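Local coordinates for acyl-CoA dehydrogenase domain protein Tcur3483 (Thermomonospora curvata, PDB 6WY9) that binds a flavin adenine dinucleotide cofactor and, as a member of the acyl-CoA dehydrogenase family, probably oxidises a CH-CH bond of its substrate, at residues A[141-146]-A[176-181]; A[147-152]-A[172-177]; A[203-208]-A[251-256]. All blocks are in the same frame, centred on the assembly; numbering follows the deposited sequence.

Contact 1: residues A[141-146]-A[176-181]; sequences VFAIGY and IFTSGA. With FDA (dihydroflavine-adenine dinucleotide), chain C.
A143 and T178 meet methyl to methyl, CB to CG2, where the edge strand 142-145 passes the turn that follows strand 168-176. The small A143 points toward that turn: its CB lies 3.3 Å from the carbonyl oxygen S179 O and reaches on to G180 and the CB of A181. With T178 CG2 anti to the backbone N (the OG1 torsion chi1 is -45°), the methyl is set against the strand, 3.5 Å from I144 O, while OG1 is hydrogen-bonded to the hydroxyl of T231 on the neighbouring strand 227-239. The type II turn from T178 to A181 is closed by A181 N on T178 O, and G180 occupies its positive-phi position.

No direct hydrogen bond joins the two segments; the polar link is a water, which accepts from I144 N and donates to S179 O and to the flavin O4. The pyrimidine edge of the flavin is gripped from both segments. Its N3 donates to I144 O at 2.8 Å, and Y146 N donates to O2 at the same distance. S179 N reaches O4 at 3.2 Å. The hydroxyl S179 OG makes a weak bond to that oxygen and lies closer to the flavin N5, at 2.9 Å. I144 turns its end away from the turn and lays CG2 over the centre of the Y146 ring, 3.4 Å above its plane. Backbone groups thus read the N3, O2 and O4 positions, an example of flavin recognition by the beta domain of the acyl-CoA dehydrogenase fold.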
# COMPACT_ATOMS: atom_id res chain seq x y z
N VAL A 141 -34.93 23.37 2.93
CA VAL A 141 -33.80 22.50 2.62
C VAL A 141 -33.28 22.85 1.24
O VAL A 141 -34.07 23.17 0.34
CB VAL A 141 -34.18 21.00 2.73
CG1 VAL A 141 -33.11 20.11 2.05
CG2 VAL A 141 -34.35 20.59 4.21
N PHE A 142 -31.96 22.80 1.08
CA PHE A 142 -31.26 23.15 -0.14
C PHE A 142 -30.62 21.92 -0.74
O PHE A 142 -30.24 21.00 -0.03
CB PHE A 142 -30.14 24.18 0.10
CG PHE A 142 -30.59 25.63 0.02
CD1 PHE A 142 -31.25 26.21 1.09
CD2 PHE A 142 -30.33 26.41 -1.11
CE1 PHE A 142 -31.67 27.56 1.03
CE2 PHE A 142 -30.74 27.75 -1.17
CZ PHE A 142 -31.41 28.31 -0.09
N ALA A 143 -30.44 21.94 -2.06
CA ALA A 143 -29.62 20.94 -2.73
C ALA A 143 -28.55 21.67 -3.55
O ALA A 143 -28.74 22.81 -3.97
CB ALA A 143 -30.51 20.01 -3.60
N ILE A 144 -27.39 21.02 -3.72
CA ILE A 144 -26.24 21.65 -4.39
C ILE A 144 -26.27 21.32 -5.87
O ILE A 144 -26.17 20.15 -6.26
CB ILE A 144 -24.90 21.20 -3.79
CG1 ILE A 144 -24.77 21.53 -2.30
CG2 ILE A 144 -23.77 21.92 -4.56
CD1 ILE A 144 -24.88 23.03 -2.00
N GLY A 145 -26.32 22.36 -6.71
CA GLY A 145 -26.32 22.16 -8.14
C GLY A 145 -25.02 22.58 -8.81
O GLY A 145 -24.97 23.65 -9.43
N TYR A 146 -23.96 21.77 -8.69
CA TYR A 146 -22.69 22.07 -9.35
C TYR A 146 -22.47 21.23 -10.61
O TYR A 146 -22.38 21.75 -11.73
CB TYR A 146 -21.53 21.85 -8.39
CG TYR A 146 -21.45 22.83 -7.24
CD1 TYR A 146 -22.15 24.03 -7.26
CD2 TYR A 146 -20.67 22.54 -6.13
CE1 TYR A 146 -22.07 24.91 -6.20
CE2 TYR A 146 -20.58 23.40 -5.10
CZ TYR A 146 -21.28 24.57 -5.12
OH TYR A 146 -21.15 25.41 -4.04
N ILE A 176 -26.20 17.01 -12.67
CA ILE A 176 -26.26 15.57 -12.48
C ILE A 176 -25.75 15.25 -11.09
O ILE A 176 -24.87 15.93 -10.55
CB ILE A 176 -25.47 14.82 -13.60
CG1 ILE A 176 -25.58 13.29 -13.43
CG2 ILE A 176 -24.02 15.25 -13.59
CD1 ILE A 176 -25.48 12.47 -14.74
N PHE A 177 -26.32 14.21 -10.48
CA PHE A 177 -26.00 13.83 -9.10
C PHE A 177 -26.37 14.94 -8.10
O PHE A 177 -25.69 15.16 -7.09
CB PHE A 177 -24.51 13.43 -8.92
CG PHE A 177 -24.01 12.47 -9.95
CD1 PHE A 177 -24.54 11.20 -10.05
CD2 PHE A 177 -23.00 12.85 -10.84
CE1 PHE A 177 -24.09 10.31 -11.06
CE2 PHE A 177 -22.53 11.96 -11.84
CZ PHE A 177 -23.08 10.69 -11.94
N THR A 178 -27.49 15.61 -8.35
CA THR A 178 -28.00 16.65 -7.45
C THR A 178 -28.68 15.97 -6.27
O THR A 178 -29.90 15.82 -6.26
CB THR A 178 -28.99 17.56 -8.17
OG1 THR A 178 -28.49 17.91 -9.47
CG2 THR A 178 -29.24 18.81 -7.36
N SER A 179 -27.91 15.62 -5.23
CA SER A 179 -28.49 14.93 -4.08
C SER A 179 -29.53 15.79 -3.40
O SER A 179 -29.28 16.98 -3.12
CB SER A 179 -27.44 14.56 -3.02
OG SER A 179 -26.31 14.00 -3.61
N GLY A 180 -30.64 15.16 -3.04
CA GLY A 180 -31.74 15.78 -2.37
C GLY A 180 -32.62 16.66 -3.25
O GLY A 180 -33.56 17.28 -2.73
N ALA A 181 -32.36 16.77 -4.55
CA ALA A 181 -33.16 17.70 -5.34
C ALA A 181 -34.64 17.34 -5.30
O ALA A 181 -35.49 18.22 -5.42
CB ALA A 181 -32.67 17.78 -6.79
PA FDA C . -14.87 12.90 -13.59
O1A FDA C . -15.21 12.19 -14.86
O2A FDA C . -14.57 14.40 -13.61
O5B FDA C . -13.43 12.24 -13.00
C5B FDA C . -13.62 10.86 -12.86
C4B FDA C . -12.32 10.30 -12.23
O4B FDA C . -11.20 10.80 -13.11
C3B FDA C . -11.98 10.94 -10.88
O3B FDA C . -12.53 10.25 -9.82
C2B FDA C . -10.47 10.75 -10.84
O2B FDA C . -10.05 9.35 -10.64
C1B FDA C . -10.02 11.09 -12.29
N9A FDA C . -9.57 12.47 -12.49
C8A FDA C . -10.34 13.61 -12.79
N7A FDA C . -9.59 14.69 -12.96
C5A FDA C . -8.29 14.26 -12.76
C6A FDA C . -7.07 14.96 -12.79
N6A FDA C . -7.02 16.28 -13.05
N1A FDA C . -5.91 14.31 -12.55
C2A FDA C . -6.05 12.98 -12.29
N3A FDA C . -7.14 12.17 -12.22
C4A FDA C . -8.26 12.87 -12.48
N1 FDA C . -22.52 17.03 -7.29
C2 FDA C . -23.33 18.18 -7.13
O2 FDA C . -23.20 19.15 -7.90
N3 FDA C . -24.24 18.15 -6.08
C4 FDA C . -24.41 17.06 -5.20
O4 FDA C . -25.26 17.11 -4.31
C4X FDA C . -23.55 15.93 -5.44
N5 FDA C . -23.66 14.81 -4.61
C5X FDA C . -23.23 13.60 -5.10
C6 FDA C . -23.66 12.44 -4.57
C7 FDA C . -23.22 11.22 -5.13
C7M FDA C . -23.69 10.02 -4.54
C8 FDA C . -22.36 11.17 -6.16
C8M FDA C . -21.88 9.89 -6.73
C9 FDA C . -21.89 12.36 -6.69
C9A FDA C . -22.34 13.57 -6.17
N10 FDA C . -21.88 14.79 -6.69
C10 FDA C . -22.66 15.92 -6.45
C1' FDA C . -21.02 14.76 -7.91
C2' FDA C . -19.50 14.83 -7.55
O2' FDA C . -19.17 16.06 -7.12
C3' FDA C . -18.78 14.41 -8.91
O3' FDA C . -18.98 13.04 -9.19
C4' FDA C . -17.30 14.76 -8.85
O4' FDA C . -17.20 16.14 -8.88
C5' FDA C . -16.58 14.04 -10.02
O5' FDA C . -17.11 14.53 -11.22
P FDA C . -17.35 13.29 -12.26
O1P FDA C . -18.23 12.38 -11.56
O2P FDA C . -17.78 13.91 -13.58
O3P FDA C . -15.92 12.48 -12.47
O HOH W 1 -26.96 18.41 -2.89

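Contact 2: residues A[147-152]-A[172-177]; sequences TEPGAG and DGSKIF. With FDA (dihydroflavine-adenine dinucleotide), chain C.
The FAD pocket is walled on one side by the loop 147-152 laid against the end of strand 168-176, with T147 as the residue that faces both ways. Its carbonyl oxygen accepts from I176 N (2.8 Å, 156° at the hydrogen), the donor standing above the carbonyl plane. Towards the cofactor, T147 N donates to the flavin O2 at 2.7 Å along a nearly straight line, 169°, and T147 OG1 accepts from the flavin N1 at 2.8 Å. With OG1 beside the backbone N (chi1 -56°), CG2 is anti to that N; it packs 3.7 Å from CG2 of I176 and comes up at the edge of the F177 ring, near the ring plane. CG1 of I176 sits over the centre of one face of the F177 ring, and the F177 CB rests on the flavin at C9A and C9.

Farther along, I176 CG2 presses on the peptide between E148 and P149, 3.4 Å from E148 C, and meets the proline ring at CD. E148, extended beyond CG, crosses K175, whose chain bends at chi2 and brings NZ to E148 OE2 at 2.9 Å. This salt bridge uses the anti side of the carboxylate, out of its plane. Neither charge relies on the other alone: OE2 also takes the hydroxyl of T160 and OE1 the amide of T159, while NZ also donates to the carbonyls of Y146 and A190. Beyond the type I turn from E148 to A151, the G152 amide bonds to a neighbouring subunit, and a side chain at G152 would run into the flavin phosphate. In this protein the ion pair lies behind a loop that brings backbone and threonine hydroxyl to the flavin, part of the FAD site of an acyl-CoA dehydrogenase.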
# COMPACT_ATOMS: atom_id res chain seq x y z
N THR A 147 -22.44 19.91 -10.41
CA THR A 147 -21.91 18.95 -11.36
C THR A 147 -22.81 18.84 -12.58
O THR A 147 -24.03 18.81 -12.47
CB THR A 147 -21.78 17.58 -10.67
OG1 THR A 147 -20.96 17.74 -9.51
CG2 THR A 147 -21.18 16.50 -11.60
N GLU A 148 -22.19 18.77 -13.76
CA GLU A 148 -22.86 18.54 -15.02
C GLU A 148 -22.26 17.31 -15.69
O GLU A 148 -21.12 16.94 -15.40
CB GLU A 148 -22.71 19.75 -15.96
CG GLU A 148 -23.10 21.04 -15.27
CD GLU A 148 -23.05 22.28 -16.18
OE1 GLU A 148 -22.36 22.26 -17.24
OE2 GLU A 148 -23.73 23.29 -15.80
N PRO A 149 -22.98 16.69 -16.61
CA PRO A 149 -22.33 15.64 -17.42
C PRO A 149 -20.99 16.07 -18.01
O PRO A 149 -20.07 15.24 -18.03
CB PRO A 149 -23.38 15.35 -18.53
CG PRO A 149 -24.70 15.71 -17.87
CD PRO A 149 -24.40 16.90 -16.96
N GLY A 150 -20.85 17.30 -18.54
CA GLY A 150 -19.60 17.78 -19.10
C GLY A 150 -18.67 18.50 -18.14
O GLY A 150 -17.61 19.01 -18.53
N ALA A 151 -19.00 18.56 -16.85
CA ALA A 151 -18.19 19.41 -15.96
C ALA A 151 -18.29 18.80 -14.57
O ALA A 151 -19.20 19.12 -13.79
CB ALA A 151 -18.66 20.87 -15.99
N GLY A 152 -17.37 17.90 -14.28
CA GLY A 152 -17.38 17.21 -12.99
C GLY A 152 -16.19 17.67 -12.18
O GLY A 152 -16.28 18.65 -11.43
N ASP A 172 -30.92 27.98 -18.38
CA ASP A 172 -31.03 26.84 -19.26
C ASP A 172 -29.83 25.94 -19.06
O ASP A 172 -28.69 26.38 -19.24
CB ASP A 172 -31.11 27.27 -20.73
CG ASP A 172 -32.40 27.97 -21.05
OD1 ASP A 172 -33.45 27.30 -21.05
OD2 ASP A 172 -32.36 29.21 -21.29
N GLY A 173 -30.09 24.69 -18.70
CA GLY A 173 -29.03 23.70 -18.61
C GLY A 173 -29.53 22.51 -17.83
O GLY A 173 -30.74 22.30 -17.71
N SER A 174 -28.59 21.78 -17.26
CA SER A 174 -28.92 20.62 -16.44
C SER A 174 -27.75 20.34 -15.51
O SER A 174 -26.63 20.79 -15.75
CB SER A 174 -29.17 19.39 -17.31
OG SER A 174 -27.92 18.93 -17.76
N LYS A 175 -28.03 19.58 -14.44
CA LYS A 175 -27.01 19.14 -13.49
C LYS A 175 -27.21 17.65 -13.23
O LYS A 175 -28.26 17.08 -13.51
CB LYS A 175 -27.06 19.92 -12.16
CG LYS A 175 -26.89 21.46 -12.32
CD LYS A 175 -25.41 21.85 -12.57
CE LYS A 175 -25.29 23.36 -12.89
NZ LYS A 175 -23.85 23.82 -12.94
N ILE A 176 -26.20 17.01 -12.67
CA ILE A 176 -26.26 15.57 -12.48
C ILE A 176 -25.75 15.25 -11.09
O ILE A 176 -24.87 15.93 -10.55
CB ILE A 176 -25.47 14.82 -13.60
CG1 ILE A 176 -25.58 13.29 -13.43
CG2 ILE A 176 -24.02 15.25 -13.59
CD1 ILE A 176 -25.48 12.47 -14.74
N PHE A 177 -26.32 14.21 -10.48
CA PHE A 177 -26.00 13.83 -9.10
C PHE A 177 -26.37 14.94 -8.10
O PHE A 177 -25.69 15.16 -7.09
CB PHE A 177 -24.51 13.43 -8.92
CG PHE A 177 -24.01 12.47 -9.95
CD1 PHE A 177 -24.54 11.20 -10.05
CD2 PHE A 177 -23.00 12.85 -10.84
CE1 PHE A 177 -24.09 10.31 -11.06
CE2 PHE A 177 -22.53 11.96 -11.84
CZ PHE A 177 -23.08 10.69 -11.94
PA FDA C . -14.87 12.90 -13.59
O1A FDA C . -15.21 12.19 -14.86
O2A FDA C . -14.57 14.40 -13.61
O5B FDA C . -13.43 12.24 -13.00
C5B FDA C . -13.62 10.86 -12.86
C4B FDA C . -12.32 10.30 -12.23
O4B FDA C . -11.20 10.80 -13.11
C3B FDA C . -11.98 10.94 -10.88
O3B FDA C . -12.53 10.25 -9.82
C2B FDA C . -10.47 10.75 -10.84
O2B FDA C . -10.05 9.35 -10.64
C1B FDA C . -10.02 11.09 -12.29
N9A FDA C . -9.57 12.47 -12.49
C8A FDA C . -10.34 13.61 -12.79
N7A FDA C . -9.59 14.69 -12.96
C5A FDA C . -8.29 14.26 -12.76
C6A FDA C . -7.07 14.96 -12.79
N6A FDA C . -7.02 16.28 -13.05
N1A FDA C . -5.91 14.31 -12.55
C2A FDA C . -6.05 12.98 -12.29
N3A FDA C . -7.14 12.17 -12.22
C4A FDA C . -8.26 12.87 -12.48
N1 FDA C . -22.52 17.03 -7.29
C2 FDA C . -23.33 18.18 -7.13
O2 FDA C . -23.20 19.15 -7.90
N3 FDA C . -24.24 18.15 -6.08
C4 FDA C . -24.41 17.06 -5.20
O4 FDA C . -25.26 17.11 -4.31
C4X FDA C . -23.55 15.93 -5.44
N5 FDA C . -23.66 14.81 -4.61
C5X FDA C . -23.23 13.60 -5.10
C6 FDA C . -23.66 12.44 -4.57
C7 FDA C . -23.22 11.22 -5.13
C7M FDA C . -23.69 10.02 -4.54
C8 FDA C . -22.36 11.17 -6.16
C8M FDA C . -21.88 9.89 -6.73
C9 FDA C . -21.89 12.36 -6.69
C9A FDA C . -22.34 13.57 -6.17
N10 FDA C . -21.88 14.79 -6.69
C10 FDA C . -22.66 15.92 -6.45
C1' FDA C . -21.02 14.76 -7.91
C2' FDA C . -19.50 14.83 -7.55
O2' FDA C . -19.17 16.06 -7.12
C3' FDA C . -18.78 14.41 -8.91
O3' FDA C . -18.98 13.04 -9.19
C4' FDA C . -17.30 14.76 -8.85
O4' FDA C . -17.20 16.14 -8.88
C5' FDA C . -16.58 14.04 -10.02
O5' FDA C . -17.11 14.53 -11.22
P FDA C . -17.35 13.29 -12.26
O1P FDA C . -18.23 12.38 -11.56
O2P FDA C . -17.78 13.91 -13.58
O3P FDA C . -15.92 12.48 -12.47

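Contact 3: residues A[203-208]-A[251-256]; sequences ISIIIV and WKLITT
I205 and I254 make the tightest approach between strand 203-208 and helix 251-256, CD1 to CG1 at 3.5 Å, in an interface where every contact across it is between apolar carbons. The segment axes pass 7.8 Å apart at 64°, and two inward-pointing residues of the strand, I203 and I205, meet three of the helix. I205 holds CG1 beside its backbone N (chi1 -68°) and turns again at chi2 (-66°), a folded shape that sends CD1 to I254. Its inner carbons, CB and CG1, meet L253 instead, where CB lies 3.9 Å from CD2. I205 and I254 also both touch Y146, the residue whose amide holds the flavin. Replacing this isoleucine of the strand by an alanine is likely to open a gap between L253, I254 and Y146, leaving the I254 side chain freer to turn.

I254 carries CD1 out to CG2 of I203 at 3.9 Å, the two side chains crossing at about a right angle. I203 in turn brings its CD1 obliquely to the six-membered part of the W251 indole, 3.8 Å from CE3. These two side chains lie side by side and point the same way; H200 meets that ring edge-to-face. On the helix, the hydroxyls of T255 and T256 both turn back to K252 O, T256 OG1 at 2.8 Å. The whole is a helix-on-sheet interface, joining the beta domain to helix 250-260 in the acyl-CoA dehydrogenase fold.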
# COMPACT_ATOMS: atom_id res chain seq x y z
N ILE A 203 -18.92 32.74 -13.62
CA ILE A 203 -19.86 31.88 -12.90
C ILE A 203 -20.56 32.69 -11.83
O ILE A 203 -19.94 33.54 -11.17
CB ILE A 203 -19.11 30.69 -12.28
CG1 ILE A 203 -18.54 29.82 -13.40
CG2 ILE A 203 -20.03 29.85 -11.36
CD1 ILE A 203 -17.49 28.85 -12.89
N SER A 204 -21.85 32.43 -11.64
CA SER A 204 -22.57 32.95 -10.49
C SER A 204 -23.34 31.82 -9.80
O SER A 204 -23.68 30.80 -10.42
CB SER A 204 -23.53 34.08 -10.89
OG SER A 204 -22.84 35.06 -11.65
N ILE A 205 -23.56 31.99 -8.50
CA ILE A 205 -24.46 31.15 -7.73
C ILE A 205 -25.85 31.79 -7.75
O ILE A 205 -26.00 32.98 -7.44
CB ILE A 205 -23.93 30.99 -6.29
CG1 ILE A 205 -22.64 30.16 -6.30
CG2 ILE A 205 -25.00 30.42 -5.34
CD1 ILE A 205 -22.81 28.70 -6.75
N ILE A 206 -26.87 31.02 -8.15
CA ILE A 206 -28.25 31.50 -8.16
C ILE A 206 -29.16 30.51 -7.42
O ILE A 206 -29.06 29.29 -7.63
CB ILE A 206 -28.78 31.72 -9.59
CG1 ILE A 206 -27.77 32.51 -10.42
CG2 ILE A 206 -30.12 32.45 -9.52
CD1 ILE A 206 -28.28 32.93 -11.85
N ILE A 207 -30.05 31.03 -6.57
CA ILE A 207 -30.99 30.17 -5.85
C ILE A 207 -32.24 29.98 -6.70
O ILE A 207 -32.91 30.96 -7.06
CB ILE A 207 -31.33 30.73 -4.46
CG1 ILE A 207 -30.06 30.94 -3.63
CG2 ILE A 207 -32.34 29.78 -3.71
CD1 ILE A 207 -30.33 31.54 -2.24
N VAL A 208 -32.56 28.74 -7.00
CA VAL A 208 -33.69 28.39 -7.86
C VAL A 208 -34.70 27.62 -7.02
O VAL A 208 -34.37 26.56 -6.47
CB VAL A 208 -33.25 27.56 -9.07
CG1 VAL A 208 -34.47 27.22 -9.93
CG2 VAL A 208 -32.17 28.30 -9.86
N TRP A 251 -17.29 31.88 -8.00
CA TRP A 251 -16.32 30.84 -7.68
C TRP A 251 -15.92 30.89 -6.21
O TRP A 251 -15.77 29.84 -5.57
CB TRP A 251 -15.10 30.93 -8.60
CG TRP A 251 -14.25 29.69 -8.51
CD1 TRP A 251 -13.02 29.59 -7.92
CD2 TRP A 251 -14.57 28.38 -8.99
NE1 TRP A 251 -12.56 28.30 -8.02
CE2 TRP A 251 -13.49 27.54 -8.67
CE3 TRP A 251 -15.68 27.84 -9.68
CZ2 TRP A 251 -13.48 26.17 -9.00
CZ3 TRP A 251 -15.67 26.48 -10.01
CH2 TRP A 251 -14.57 25.66 -9.66
N LYS A 252 -15.77 32.08 -5.64
CA LYS A 252 -15.42 32.14 -4.23
C LYS A 252 -16.53 31.58 -3.34
O LYS A 252 -16.24 31.06 -2.26
CB LYS A 252 -15.07 33.57 -3.81
CG LYS A 252 -13.65 33.98 -4.19
CD LYS A 252 -12.79 32.78 -4.67
CE LYS A 252 -12.34 31.87 -3.52
NZ LYS A 252 -11.56 30.67 -3.96
N LEU A 253 -17.79 31.68 -3.76
CA LEU A 253 -18.87 31.06 -3.00
C LEU A 253 -18.79 29.55 -3.10
O LEU A 253 -18.96 28.84 -2.10
CB LEU A 253 -20.23 31.54 -3.50
CG LEU A 253 -20.72 32.92 -3.04
CD1 LEU A 253 -19.67 34.03 -3.18
CD2 LEU A 253 -21.94 33.26 -3.85
N ILE A 254 -18.57 29.04 -4.31
CA ILE A 254 -18.45 27.60 -4.48
C ILE A 254 -17.37 27.06 -3.55
O ILE A 254 -17.58 26.07 -2.84
CB ILE A 254 -18.19 27.24 -5.95
CG1 ILE A 254 -19.46 27.53 -6.76
CG2 ILE A 254 -17.75 25.78 -6.05
CD1 ILE A 254 -19.29 27.51 -8.27
N THR A 255 -16.21 27.71 -3.52
CA THR A 255 -15.13 27.19 -2.70
C THR A 255 -15.47 27.28 -1.21
O THR A 255 -15.22 26.34 -0.45
CB THR A 255 -13.82 27.93 -2.98
OG1 THR A 255 -13.88 29.19 -2.36
CG2 THR A 255 -13.63 28.12 -4.47
N THR A 256 -16.02 28.42 -0.78
CA THR A 256 -16.43 28.55 0.61
C THR A 256 -17.34 27.40 1.03
O THR A 256 -17.10 26.76 2.06
CB THR A 256 -17.14 29.88 0.83
OG1 THR A 256 -16.23 30.94 0.50
CG2 THR A 256 -17.58 30.01 2.29

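How the contacts relate
Contacts 1 and 2 form one continuous wall of the flavin site: they share I176 and F177, both touch the cofactor, and K175 of contact 2 donates to Y146 O of contact 1. Contact 1 is buried and relies on backbone groups and a bridging water, whereas contact 2, only partly buried, adds an ion pair and reaches the subunit boundary. Contact 3 is buried too, but purely apolar and without touching the flavin. It shares with contact 1 the mixed sheet that holds strands 142-145 and 203-209, and F142 packs against I207. Contacts 2 and 3 do not touch. Polar chemistry gathers at and behind the cofactor loop, hydrocarbon at the helix-sheet junction.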